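PDB 3VNX: ferritin, which probably oxidises ferrous iron at a ferroxidase site in its four-helix bundle and stores the product inside a shell of 24 subunits. Local coordinates for residues E41-N45 against Q97-R103; Q47-E51 against N138-L142; S55-H59 against A131-E135; Y58-H62 against F79-S83. All coordinates share one frame; numbering follows the deposited sequence.

Contact 1: E41-N45 against Q97-R103; sequences EAAIN and QTKRGGR
Two acceptors and one amide nitrogen meet where Q97 reaches across to helix 38-66: its NE2 donates to the backbone O of E41 at 2.8 Å and to OD1 of N45 at 3.2 Å. Both partners lie close to the plane of the Q97 amide, so its two N-H directions are used and its rotation is fixed. The bond to E41 O is nearly straight (167°), and that oxygen also accepts the helical N-H of N45. N45 OD1 is approached from above its carbonyl plane and has a further donor in the backbone N of E105. The other end of the N45 amide, ND2, gives a bond in the carbonyl plane to R103 O at 3.1 Å. E41, extended with CG anti to the backbone N (chi1 172°), sends OE2 to the backbone N of R103 at 2.8 Å, met on the anti side of the carboxylate; OE1 forms a salt bridge with R33. G101 ends helix 73-99 in a Schellman motif. The contact thus fastens the exit from helix 73-99 to the early turns of helix 38-66, with I44 also packing on L145 of helix 123-151 and L157 of helix 155-201.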
loop_
_atom_site.group_PDB
_atom_site.type_symbol
_atom_site.label_atom_id
_atom_site.label_comp_id
_atom_site.label_asym_id
_atom_site.label_seq_id
_atom_site.Cartn_x
_atom_site.Cartn_y
_atom_site.Cartn_z
ATOM N N GLU A 41 -5.690 -49.901 -31.244
ATOM C CA GLU A 41 -6.928 -49.520 -30.557
ATOM C C GLU A 41 -7.269 -50.498 -29.448
ATOM O O GLU A 41 -7.626 -50.093 -28.336
ATOM C CB GLU A 41 -8.082 -49.483 -31.544
ATOM C CG GLU A 41 -9.453 -49.280 -30.921
ATOM C CD GLU A 41 -10.538 -49.294 -31.983
ATOM O OE1 GLU A 41 -10.312 -49.960 -33.022
ATOM O OE2 GLU A 41 -11.601 -48.652 -31.790
ATOM N N ALA A 42 -7.151 -51.790 -29.756
ATOM C CA ALA A 42 -7.446 -52.837 -28.779
ATOM C C ALA A 42 -6.406 -52.917 -27.647
ATOM O O ALA A 42 -6.755 -53.165 -26.492
ATOM C CB ALA A 42 -7.614 -54.205 -29.480
ATOM N N ALA A 43 -5.134 -52.716 -27.972
ATOM C CA ALA A 43 -4.092 -52.721 -26.943
ATOM C C ALA A 43 -4.268 -51.575 -25.943
ATOM O O ALA A 43 -3.972 -51.724 -24.755
ATOM C CB ALA A 43 -2.715 -52.653 -27.577
ATOM N N ILE A 44 -4.749 -50.434 -26.422
ATOM C CA ILE A 44 -5.005 -49.299 -25.534
ATOM C C ILE A 44 -6.150 -49.623 -24.583
ATOM O O ILE A 44 -6.089 -49.319 -23.388
ATOM C CB ILE A 44 -5.334 -48.018 -26.314
ATOM C CG1 ILE A 44 -4.057 -47.427 -26.918
ATOM C CG2 ILE A 44 -6.042 -47.012 -25.410
ATOM C CD1 ILE A 44 -3.057 -46.953 -25.881
ATOM N N ASN A 45 -7.196 -50.252 -25.109
ATOM C CA ASN A 45 -8.292 -50.672 -24.243
ATOM C C ASN A 45 -7.801 -51.636 -23.175
ATOM O O ASN A 45 -8.182 -51.549 -22.003
ATOM C CB ASN A 45 -9.427 -51.267 -25.062
ATOM C CG ASN A 45 -10.283 -50.197 -25.696
ATOM O OD1 ASN A 45 -10.427 -49.106 -25.142
ATOM N ND2 ASN A 45 -10.846 -50.489 -26.865
ATOM N N GLN A 97 -7.454 -42.488 -26.895
ATOM C CA GLN A 97 -8.243 -43.399 -27.719
ATOM C C GLN A 97 -9.213 -42.624 -28.608
ATOM O O GLN A 97 -9.202 -42.773 -29.833
ATOM C CB GLN A 97 -9.007 -44.406 -26.860
ATOM C CG GLN A 97 -9.746 -45.462 -27.670
ATOM C CD GLN A 97 -8.823 -46.573 -28.189
ATOM O OE1 GLN A 97 -8.056 -46.371 -29.143
ATOM N NE2 GLN A 97 -8.897 -47.754 -27.556
ATOM N N THR A 98 -10.040 -41.786 -27.989
ATOM C CA THR A 98 -11.020 -41.019 -28.746
ATOM C C THR A 98 -10.372 -39.849 -29.499
ATOM O O THR A 98 -10.897 -39.365 -30.507
ATOM C CB THR A 98 -12.166 -40.554 -27.853
ATOM O OG1 THR A 98 -11.634 -40.073 -26.613
ATOM C CG2 THR A 98 -13.100 -41.734 -27.568
ATOM N N LYS A 99 -9.221 -39.407 -29.012
ATOM C CA LYS A 99 -8.430 -38.447 -29.751
ATOM C C LYS A 99 -8.068 -39.006 -31.141
ATOM O O LYS A 99 -8.149 -38.290 -32.135
ATOM C CB LYS A 99 -7.173 -38.055 -28.962
ATOM C CG LYS A 99 -6.478 -36.780 -29.467
ATOM C CD LYS A 99 -5.298 -36.354 -28.575
ATOM C CE LYS A 99 -5.763 -35.524 -27.379
ATOM N NZ LYS A 99 -4.654 -35.233 -26.402
ATOM N N ARG A 100 -7.680 -40.279 -31.216
ATOM C CA ARG A 100 -7.204 -40.848 -32.481
ATOM C C ARG A 100 -8.311 -41.467 -33.334
ATOM O O ARG A 100 -8.034 -42.014 -34.402
ATOM C CB ARG A 100 -6.114 -41.904 -32.244
ATOM C CG ARG A 100 -4.738 -41.356 -31.847
ATOM C CD ARG A 100 -4.049 -40.585 -32.980
ATOM N NE ARG A 100 -3.874 -41.393 -34.194
ATOM C CZ ARG A 100 -2.873 -42.250 -34.406
ATOM N NH1 ARG A 100 -1.935 -42.423 -33.482
ATOM N NH2 ARG A 100 -2.808 -42.929 -35.550
ATOM N N GLY A 101 -9.552 -41.392 -32.859
ATOM C CA GLY A 101 -10.684 -41.953 -33.577
ATOM C C GLY A 101 -11.045 -43.355 -33.100
ATOM O O GLY A 101 -12.050 -43.915 -33.519
ATOM N N GLY A 102 -10.224 -43.937 -32.236
ATOM C CA GLY A 102 -10.541 -45.234 -31.666
ATOM C C GLY A 102 -11.717 -45.164 -30.708
ATOM O O GLY A 102 -12.140 -44.080 -30.321
ATOM N N ARG A 103 -12.258 -46.313 -30.328
ATOM C CA ARG A 103 -13.354 -46.326 -29.362
ATOM C C ARG A 103 -12.996 -47.047 -28.063
ATOM O O ARG A 103 -12.423 -48.137 -28.072
ATOM C CB ARG A 103 -14.643 -46.869 -29.987
ATOM C CG ARG A 103 -14.938 -46.171 -31.296
ATOM C CD ARG A 103 -16.415 -46.117 -31.672
ATOM N NE ARG A 103 -16.587 -45.269 -32.857
ATOM C CZ ARG A 103 -17.314 -45.594 -33.926
ATOM N NH1 ARG A 103 -17.962 -46.752 -33.956
ATOM N NH2 ARG A 103 -17.401 -44.757 -34.964
#

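Contact 2: Q47-E51 against N138-L142; sequences QINIE and NFQKL
E51 OE1 receives two amide donors, NE2 of Q47 from one turn back at 2.8 Å and ND2 of N138 from the facing helix at 3.1 Å. Inside the ferritin four-helix bundle, these antiparallel segments of helices 38-66 and 123-151 run with axes 11.1 Å apart, and polar side chains span the gap. Both donors reach OE1 from the same face of the carboxylate, well out of its plane. Q47 NE2 also donates to N138 OD1 at 3.0 Å, in the carbonyl plane and on a lone pair, and the two amides are nearly coplanar (13°). The three side chains therefore close a ring of hydrogen bonds in which each amide is held flat. N138 has CG anti to its backbone N (chi1 -160°), which carries the amide straight across to Q47 and E51. Because E51 lies beside a bound calcium ion, with E86 and H89 close by, the amides form a second shell that probably steadies this carboxylate at the metal site. A leucine in place of Q47 would probably leave N138 OD1 without this donor and E51 OE1 with N138 ND2 alone of its two amide donors, so the carboxylate would be less firmly set. Farther out, L142 CD2 packs against the Q47 amide, 3.7 Å from NE2, and Q169 of helix 155-201 touches both N138 and L142. Away from this polar ring, F9 of a neighbouring subunit packs on I50. There the bent K141 chain crosses I50 at about a right angle, laying CD 3.6 Å from I50 CD1.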
loop_
_atom_site.group_PDB
_atom_site.type_symbol
_atom_site.label_atom_id
_atom_site.label_comp_id
_atom_site.label_asym_id
_atom_site.label_seq_id
_atom_site.Cartn_x
_atom_site.Cartn_y
_atom_site.Cartn_z
ATOM N N GLN A 47 -4.760 -51.777 -21.921
ATOM C CA GLN A 47 -3.953 -51.031 -20.963
ATOM C C GLN A 47 -4.852 -50.110 -20.115
ATOM O O GLN A 47 -4.632 -49.932 -18.916
ATOM C CB GLN A 47 -2.840 -50.263 -21.696
ATOM C CG GLN A 47 -1.852 -49.531 -20.786
ATOM C CD GLN A 47 -1.165 -50.446 -19.792
ATOM O OE1 GLN A 47 -0.847 -51.596 -20.099
ATOM N NE2 GLN A 47 -0.915 -49.930 -18.595
ATOM N N ILE A 48 -5.901 -49.565 -20.714
ATOM C CA ILE A 48 -6.904 -48.894 -19.898
ATOM C C ILE A 48 -7.374 -49.822 -18.773
ATOM O O ILE A 48 -7.369 -49.440 -17.592
ATOM C CB ILE A 48 -8.108 -48.413 -20.725
ATOM C CG1 ILE A 48 -7.729 -47.168 -21.518
ATOM C CG2 ILE A 48 -9.286 -48.096 -19.817
ATOM C CD1 ILE A 48 -8.534 -46.962 -22.771
ATOM N N ASN A 49 -7.755 -51.045 -19.132
ATOM C CA ASN A 49 -8.268 -51.979 -18.135
ATOM C C ASN A 49 -7.232 -52.312 -17.070
ATOM O O ASN A 49 -7.577 -52.555 -15.913
ATOM C CB ASN A 49 -8.786 -53.268 -18.795
ATOM C CG ASN A 49 -9.285 -54.297 -17.774
ATOM O OD1 ASN A 49 -8.689 -55.367 -17.611
ATOM N ND2 ASN A 49 -10.377 -53.971 -17.079
ATOM N N ILE A 50 -5.962 -52.322 -17.465
ATOM C CA ILE A 50 -4.881 -52.642 -16.536
ATOM C C ILE A 50 -4.696 -51.532 -15.487
ATOM O O ILE A 50 -4.495 -51.807 -14.296
ATOM C CB ILE A 50 -3.575 -52.916 -17.302
ATOM C CG1 ILE A 50 -3.766 -54.125 -18.222
ATOM C CG2 ILE A 50 -2.404 -53.132 -16.340
ATOM C CD1 ILE A 50 -2.508 -54.618 -18.874
ATOM N N GLU A 51 -4.778 -50.277 -15.932
ATOM C CA GLU A 51 -4.632 -49.137 -15.032
ATOM C C GLU A 51 -5.856 -49.094 -14.150
ATOM O O GLU A 51 -5.766 -48.932 -12.917
ATOM C CB GLU A 51 -4.513 -47.811 -15.804
ATOM C CG GLU A 51 -3.355 -47.724 -16.801
ATOM C CD GLU A 51 -1.963 -47.564 -16.158
ATOM O OE1 GLU A 51 -0.962 -47.661 -16.908
ATOM O OE2 GLU A 51 -1.850 -47.338 -14.931
ATOM N N ASN A 138 3.463 -53.478 -14.355
ATOM C CA ASN A 138 2.874 -52.504 -15.258
ATOM C C ASN A 138 3.898 -51.855 -16.188
ATOM O O ASN A 138 3.563 -51.444 -17.292
ATOM C CB ASN A 138 2.077 -51.440 -14.526
ATOM C CG ASN A 138 1.100 -50.739 -15.448
ATOM O OD1 ASN A 138 0.714 -51.301 -16.465
ATOM N ND2 ASN A 138 0.712 -49.513 -15.114
ATOM N N PHE A 139 5.146 -51.772 -15.737
ATOM C CA PHE A 139 6.223 -51.276 -16.575
ATOM C C PHE A 139 6.344 -52.183 -17.803
ATOM O O PHE A 139 6.444 -51.713 -18.951
ATOM C CB PHE A 139 7.522 -51.258 -15.778
ATOM C CG PHE A 139 8.698 -50.707 -16.528
ATOM C CD1 PHE A 139 8.523 -49.865 -17.613
ATOM C CD2 PHE A 139 9.991 -51.023 -16.129
ATOM C CE1 PHE A 139 9.620 -49.356 -18.303
ATOM C CE2 PHE A 139 11.085 -50.521 -16.790
ATOM C CZ PHE A 139 10.901 -49.682 -17.894
ATOM N N GLN A 140 6.298 -53.486 -17.571
ATOM C CA GLN A 140 6.369 -54.418 -18.689
ATOM C C GLN A 140 5.114 -54.331 -19.562
ATOM O O GLN A 140 5.208 -54.313 -20.799
ATOM C CB GLN A 140 6.616 -55.839 -18.190
ATOM C CG GLN A 140 8.037 -56.018 -17.678
ATOM C CD GLN A 140 8.154 -57.043 -16.557
ATOM O OE1 GLN A 140 9.016 -57.922 -16.601
ATOM N NE2 GLN A 140 7.289 -56.935 -15.547
ATOM N N LYS A 141 3.941 -54.253 -18.930
ATOM C CA LYS A 141 2.715 -54.049 -19.705
ATOM C C LYS A 141 2.889 -52.820 -20.596
ATOM O O LYS A 141 2.594 -52.861 -21.794
ATOM C CB LYS A 141 1.492 -53.884 -18.803
ATOM C CG LYS A 141 1.076 -55.143 -18.070
ATOM C CD LYS A 141 0.730 -56.273 -19.048
ATOM C CE LYS A 141 0.263 -57.545 -18.319
ATOM N NZ LYS A 141 -0.544 -58.451 -19.207
ATOM N N LEU A 142 3.391 -51.729 -20.021
ATOM C CA LEU A 142 3.569 -50.522 -20.811
ATOM C C LEU A 142 4.545 -50.794 -21.950
ATOM O O LEU A 142 4.299 -50.378 -23.078
ATOM C CB LEU A 142 4.013 -49.333 -19.947
ATOM C CG LEU A 142 2.854 -48.692 -19.173
ATOM C CD1 LEU A 142 3.336 -47.689 -18.122
ATOM C CD2 LEU A 142 1.861 -48.053 -20.136
#

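Contact 3: S55-H59 against A131-E135; sequences SYVYH and ALSLE
Y58 OH donates a short hydrogen bond of 2.6 Å to OE2 of E135, and this is the tight spot of a contact that is otherwise thin. The carboxylate lies at the edge of the phenol ring, nearly in the same plane (18°), and OE2 is met on its anti side. E135 bends at chi2 (-63°) to bring that oxygen alongside the ring, while its OE1 accepts from Q169 NE2. Beside the hydroxyl, A131 CB stands 3.8 Å from Y58 OH, and L134 CB is a little farther off. The looser part is apolar: V57 CG1 only just meets L134 CD1 at 4.0 Å, and F12 and V15 of a neighbouring subunit pack on V57 and L134. A phenylalanine in place of Y58 would probably leave E135 OE2 without its phenol donor, and the carboxylate less firmly placed. With the axes 12.0 Å apart and almost exactly antiparallel (176°), the long tyrosine bridges helix 38-66 to helix 123-151 across the interior of the bundle. Helix 73-99 touches the same ring through A82, and helix 155-201 brings H176 against A131 and E135.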
loop_
_atom_site.group_PDB
_atom_site.type_symbol
_atom_site.label_atom_id
_atom_site.label_comp_id
_atom_site.label_asym_id
_atom_site.label_seq_id
_atom_site.Cartn_x
_atom_site.Cartn_y
_atom_site.Cartn_z
ATOM N N SER A 55 -5.832 -49.324 -10.139
ATOM C CA SER A 55 -6.462 -48.290 -9.345
ATOM C C SER A 55 -7.367 -48.918 -8.282
ATOM O O SER A 55 -7.379 -48.486 -7.127
ATOM C CB SER A 55 -7.265 -47.356 -10.246
ATOM O OG SER A 55 -8.060 -46.496 -9.471
ATOM N N TYR A 56 -8.116 -49.949 -8.677
ATOM C CA TYR A 56 -9.094 -50.584 -7.792
ATOM C C TYR A 56 -8.364 -51.341 -6.677
ATOM O O TYR A 56 -8.743 -51.290 -5.500
ATOM C CB TYR A 56 -9.954 -51.536 -8.619
ATOM C CG TYR A 56 -11.361 -51.836 -8.114
ATOM C CD1 TYR A 56 -12.231 -50.820 -7.746
ATOM C CD2 TYR A 56 -11.831 -53.149 -8.073
ATOM C CE1 TYR A 56 -13.532 -51.110 -7.321
ATOM C CE2 TYR A 56 -13.117 -53.452 -7.647
ATOM C CZ TYR A 56 -13.967 -52.434 -7.279
ATOM O OH TYR A 56 -15.247 -52.741 -6.857
ATOM N N VAL A 57 -7.302 -52.036 -7.060
ATOM C CA VAL A 57 -6.469 -52.743 -6.102
ATOM C C VAL A 57 -5.886 -51.767 -5.101
ATOM O O VAL A 57 -5.896 -52.024 -3.894
ATOM C CB VAL A 57 -5.314 -53.445 -6.799
ATOM C CG1 VAL A 57 -4.364 -54.027 -5.769
ATOM C CG2 VAL A 57 -5.842 -54.517 -7.737
ATOM N N TYR A 58 -5.369 -50.646 -5.599
ATOM C CA TYR A 58 -4.816 -49.638 -4.703
ATOM C C TYR A 58 -5.865 -49.105 -3.740
ATOM O O TYR A 58 -5.562 -48.809 -2.577
ATOM C CB TYR A 58 -4.147 -48.505 -5.474
ATOM C CG TYR A 58 -2.756 -48.890 -5.930
ATOM C CD1 TYR A 58 -2.052 -49.883 -5.263
ATOM C CD2 TYR A 58 -2.151 -48.275 -7.022
ATOM C CE1 TYR A 58 -0.782 -50.257 -5.662
ATOM C CE2 TYR A 58 -0.874 -48.645 -7.433
ATOM C CZ TYR A 58 -0.189 -49.643 -6.744
ATOM O OH TYR A 58 1.085 -50.042 -7.126
ATOM N N HIS A 59 -7.104 -48.999 -4.220
ATOM C CA HIS A 59 -8.186 -48.538 -3.371
ATOM C C HIS A 59 -8.453 -49.561 -2.261
ATOM O O HIS A 59 -8.753 -49.192 -1.118
ATOM C CB HIS A 59 -9.450 -48.270 -4.183
ATOM C CG HIS A 59 -10.318 -47.211 -3.587
ATOM N ND1 HIS A 59 -11.416 -46.688 -4.243
ATOM C CD2 HIS A 59 -10.244 -46.557 -2.404
ATOM C CE1 HIS A 59 -11.982 -45.769 -3.482
ATOM N NE2 HIS A 59 -11.292 -45.673 -2.356
ATOM N N ALA A 131 3.023 -53.627 -4.045
ATOM C CA ALA A 131 2.937 -52.427 -4.878
ATOM C C ALA A 131 4.085 -52.331 -5.881
ATOM O O ALA A 131 3.862 -52.138 -7.074
ATOM C CB ALA A 131 2.884 -51.164 -4.000
ATOM N N LEU A 132 5.310 -52.462 -5.387
ATOM C CA LEU A 132 6.476 -52.457 -6.252
ATOM C C LEU A 132 6.297 -53.485 -7.362
ATOM O O LEU A 132 6.463 -53.175 -8.545
ATOM C CB LEU A 132 7.734 -52.771 -5.437
ATOM C CG LEU A 132 9.024 -53.026 -6.222
ATOM C CD1 LEU A 132 9.358 -51.867 -7.156
ATOM C CD2 LEU A 132 10.181 -53.306 -5.260
ATOM N N SER A 133 5.943 -54.704 -6.966
ATOM C CA SER A 133 5.780 -55.822 -7.897
ATOM C C SER A 133 4.754 -55.468 -8.961
ATOM O O SER A 133 4.963 -55.719 -10.159
ATOM C CB SER A 133 5.352 -57.092 -7.145
ATOM O OG SER A 133 6.341 -57.488 -6.197
ATOM N N LEU A 134 3.652 -54.870 -8.513
ATOM C CA LEU A 134 2.609 -54.413 -9.429
ATOM C C LEU A 134 3.134 -53.342 -10.387
ATOM O O LEU A 134 2.796 -53.333 -11.570
ATOM C CB LEU A 134 1.396 -53.897 -8.651
ATOM C CG LEU A 134 0.492 -54.977 -8.043
ATOM C CD1 LEU A 134 -0.667 -54.373 -7.259
ATOM C CD2 LEU A 134 -0.031 -55.892 -9.133
ATOM N N GLU A 135 3.974 -52.447 -9.877
ATOM C CA GLU A 135 4.506 -51.374 -10.698
ATOM C C GLU A 135 5.481 -51.911 -11.742
ATOM O O GLU A 135 5.440 -51.502 -12.908
ATOM C CB GLU A 135 5.164 -50.317 -9.820
ATOM C CG GLU A 135 4.198 -49.609 -8.885
ATOM C CD GLU A 135 3.147 -48.834 -9.647
ATOM O OE1 GLU A 135 3.408 -48.494 -10.820
ATOM O OE2 GLU A 135 2.065 -48.568 -9.086
#

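Contact 4: Y58-H62 against F79-S83; sequences YHALH and FKEAS
F79 places CB 3.4 Å from the backbone O of Y58, close against the facing helix. This is the antiparallel pairing of helices 38-66 and 73-99 in the ferritin four-helix bundle; the axes come within 7.7 Å at a crossing angle of -163°. Followed outward, F79 CB also lies near the backbone N of H62, and CG sits 3.7 Å from L61 CB. That methylene rests over one face of the phenyl ring, offset toward its rim, in a CH-pi contact. CG is anti to the carbonyl carbon (chi1 -73°), which lays the ring against L61 CB. F79 CD1 meets Y58 CD1 at 3.9 Å, the two rings set obliquely, their planes 31° apart, and CE1 reaches L61 CD1. CZ, at the tip, has the same leucine methyl as its neighbour, and M128 of helix 123-151 also packs on F79. On the other flank of Y58, A82 CB approaches CD2 to 3.7 Å. The opposite border of the helix pair is more polar and faces a neighbouring subunit, where H59 bonds to Y52 and H91, and S83 OG to R87, of that subunit. S83 OG also bonds to the backbone O of S55, and K80 NZ turns to D84 in a salt bridge. H62 is held through ND1 by A76 O, and K80 CB covers one face of its imidazole in a second CH-pi contact, 4.1 Å from the ring centroid.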
loop_
_atom_site.group_PDB
_atom_site.type_symbol
_atom_site.label_atom_id
_atom_site.label_comp_id
_atom_site.label_asym_id
_atom_site.label_seq_id
_atom_site.Cartn_x
_atom_site.Cartn_y
_atom_site.Cartn_z
ATOM N N TYR A 58 -5.369 -50.646 -5.599
ATOM C CA TYR A 58 -4.816 -49.638 -4.703
ATOM C C TYR A 58 -5.865 -49.105 -3.740
ATOM O O TYR A 58 -5.562 -48.809 -2.577
ATOM C CB TYR A 58 -4.147 -48.505 -5.474
ATOM C CG TYR A 58 -2.756 -48.890 -5.930
ATOM C CD1 TYR A 58 -2.052 -49.883 -5.263
ATOM C CD2 TYR A 58 -2.151 -48.275 -7.022
ATOM C CE1 TYR A 58 -0.782 -50.257 -5.662
ATOM C CE2 TYR A 58 -0.874 -48.645 -7.433
ATOM C CZ TYR A 58 -0.189 -49.643 -6.744
ATOM O OH TYR A 58 1.085 -50.042 -7.126
ATOM N N HIS A 59 -7.104 -48.999 -4.220
ATOM C CA HIS A 59 -8.186 -48.538 -3.371
ATOM C C HIS A 59 -8.453 -49.561 -2.261
ATOM O O HIS A 59 -8.753 -49.192 -1.118
ATOM C CB HIS A 59 -9.450 -48.270 -4.183
ATOM C CG HIS A 59 -10.318 -47.211 -3.587
ATOM N ND1 HIS A 59 -11.416 -46.688 -4.243
ATOM C CD2 HIS A 59 -10.244 -46.557 -2.404
ATOM C CE1 HIS A 59 -11.982 -45.769 -3.482
ATOM N NE2 HIS A 59 -11.292 -45.673 -2.356
ATOM N N ALA A 60 -8.326 -50.845 -2.588
ATOM C CA ALA A 60 -8.498 -51.883 -1.569
ATOM C C ALA A 60 -7.394 -51.785 -0.498
ATOM O O ALA A 60 -7.659 -51.911 0.711
ATOM C CB ALA A 60 -8.543 -53.274 -2.208
ATOM N N LEU A 61 -6.163 -51.530 -0.942
ATOM C CA LEU A 61 -5.049 -51.382 -0.020
ATOM C C LEU A 61 -5.315 -50.239 0.933
ATOM O O LEU A 61 -5.034 -50.316 2.138
ATOM C CB LEU A 61 -3.763 -51.131 -0.793
ATOM C CG LEU A 61 -3.166 -52.440 -1.311
ATOM C CD1 LEU A 61 -2.130 -52.197 -2.414
ATOM C CD2 LEU A 61 -2.567 -53.215 -0.146
ATOM N N HIS A 62 -5.885 -49.176 0.390
ATOM C CA HIS A 62 -6.230 -48.028 1.200
ATOM C C HIS A 62 -7.172 -48.427 2.337
ATOM O O HIS A 62 -6.962 -48.056 3.507
ATOM C CB HIS A 62 -6.878 -46.943 0.347
ATOM C CG HIS A 62 -7.694 -45.983 1.145
ATOM N ND1 HIS A 62 -7.131 -44.970 1.894
ATOM C CD2 HIS A 62 -9.033 -45.899 1.343
ATOM C CE1 HIS A 62 -8.089 -44.294 2.504
ATOM N NE2 HIS A 62 -9.252 -44.837 2.186
ATOM N N PHE A 79 -2.204 -44.811 -0.523
ATOM C CA PHE A 79 -2.884 -45.682 -1.462
ATOM C C PHE A 79 -4.112 -45.055 -2.099
ATOM O O PHE A 79 -4.413 -45.336 -3.258
ATOM C CB PHE A 79 -3.171 -47.056 -0.856
ATOM C CG PHE A 79 -1.947 -47.894 -0.724
ATOM C CD1 PHE A 79 -1.200 -48.218 -1.850
ATOM C CD2 PHE A 79 -1.519 -48.333 0.516
ATOM C CE1 PHE A 79 -0.051 -48.980 -1.751
ATOM C CE2 PHE A 79 -0.367 -49.102 0.631
ATOM C CZ PHE A 79 0.365 -49.430 -0.503
ATOM N N LYS A 80 -4.819 -44.207 -1.362
ATOM C CA LYS A 80 -5.930 -43.503 -1.983
ATOM C C LYS A 80 -5.405 -42.653 -3.143
ATOM O O LYS A 80 -5.990 -42.648 -4.231
ATOM C CB LYS A 80 -6.706 -42.646 -0.976
ATOM C CG LYS A 80 -7.801 -41.782 -1.622
ATOM C CD LYS A 80 -8.726 -42.606 -2.538
ATOM C CE LYS A 80 -10.034 -41.871 -2.856
ATOM N NZ LYS A 80 -9.831 -40.603 -3.613
ATOM N N GLU A 81 -4.293 -41.952 -2.917
ATOM C CA GLU A 81 -3.700 -41.119 -3.956
ATOM C C GLU A 81 -3.223 -41.978 -5.127
ATOM O O GLU A 81 -3.521 -41.690 -6.288
ATOM C CB GLU A 81 -2.559 -40.282 -3.375
ATOM C CG GLU A 81 -3.046 -39.228 -2.384
ATOM C CD GLU A 81 -1.932 -38.614 -1.554
ATOM O OE1 GLU A 81 -0.794 -39.140 -1.573
ATOM O OE2 GLU A 81 -2.209 -37.604 -0.872
ATOM N N ALA A 82 -2.488 -43.044 -4.824
ATOM C CA ALA A 82 -2.067 -43.947 -5.891
ATOM C C ALA A 82 -3.294 -44.418 -6.680
ATOM O O ALA A 82 -3.245 -44.510 -7.915
ATOM C CB ALA A 82 -1.271 -45.134 -5.344
ATOM N N SER A 83 -4.398 -44.684 -5.977
ATOM C CA SER A 83 -5.621 -45.105 -6.660
ATOM C C SER A 83 -6.189 -44.015 -7.583
ATOM O O SER A 83 -6.500 -44.277 -8.751
ATOM C CB SER A 83 -6.684 -45.598 -5.679
ATOM O OG SER A 83 -7.878 -45.890 -6.387
#

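Overall arrangement
From the N terminus, helix 38-66 supplies the first segment of every contact, in the order 1 to 4. Contact 4 closes the shortest loop, around the turn into helix 73-99, and contact 1 joins the far ends of that helix pair; contact 4 lies within contact 1's loop. Contacts 2 and 3 reach on to helix 123-151, with 3 inside the span of 2, and both cross contact 1. Contacts 3 and 4 share Y58 and H59 and touch through S55 and S83, with centres about 8 Å apart. Contacts 1 and 4 lie on opposite sides of the chain's centre, their centres about 26 Å apart. Together they tie helix 38-66 to two partners along much of the bundle.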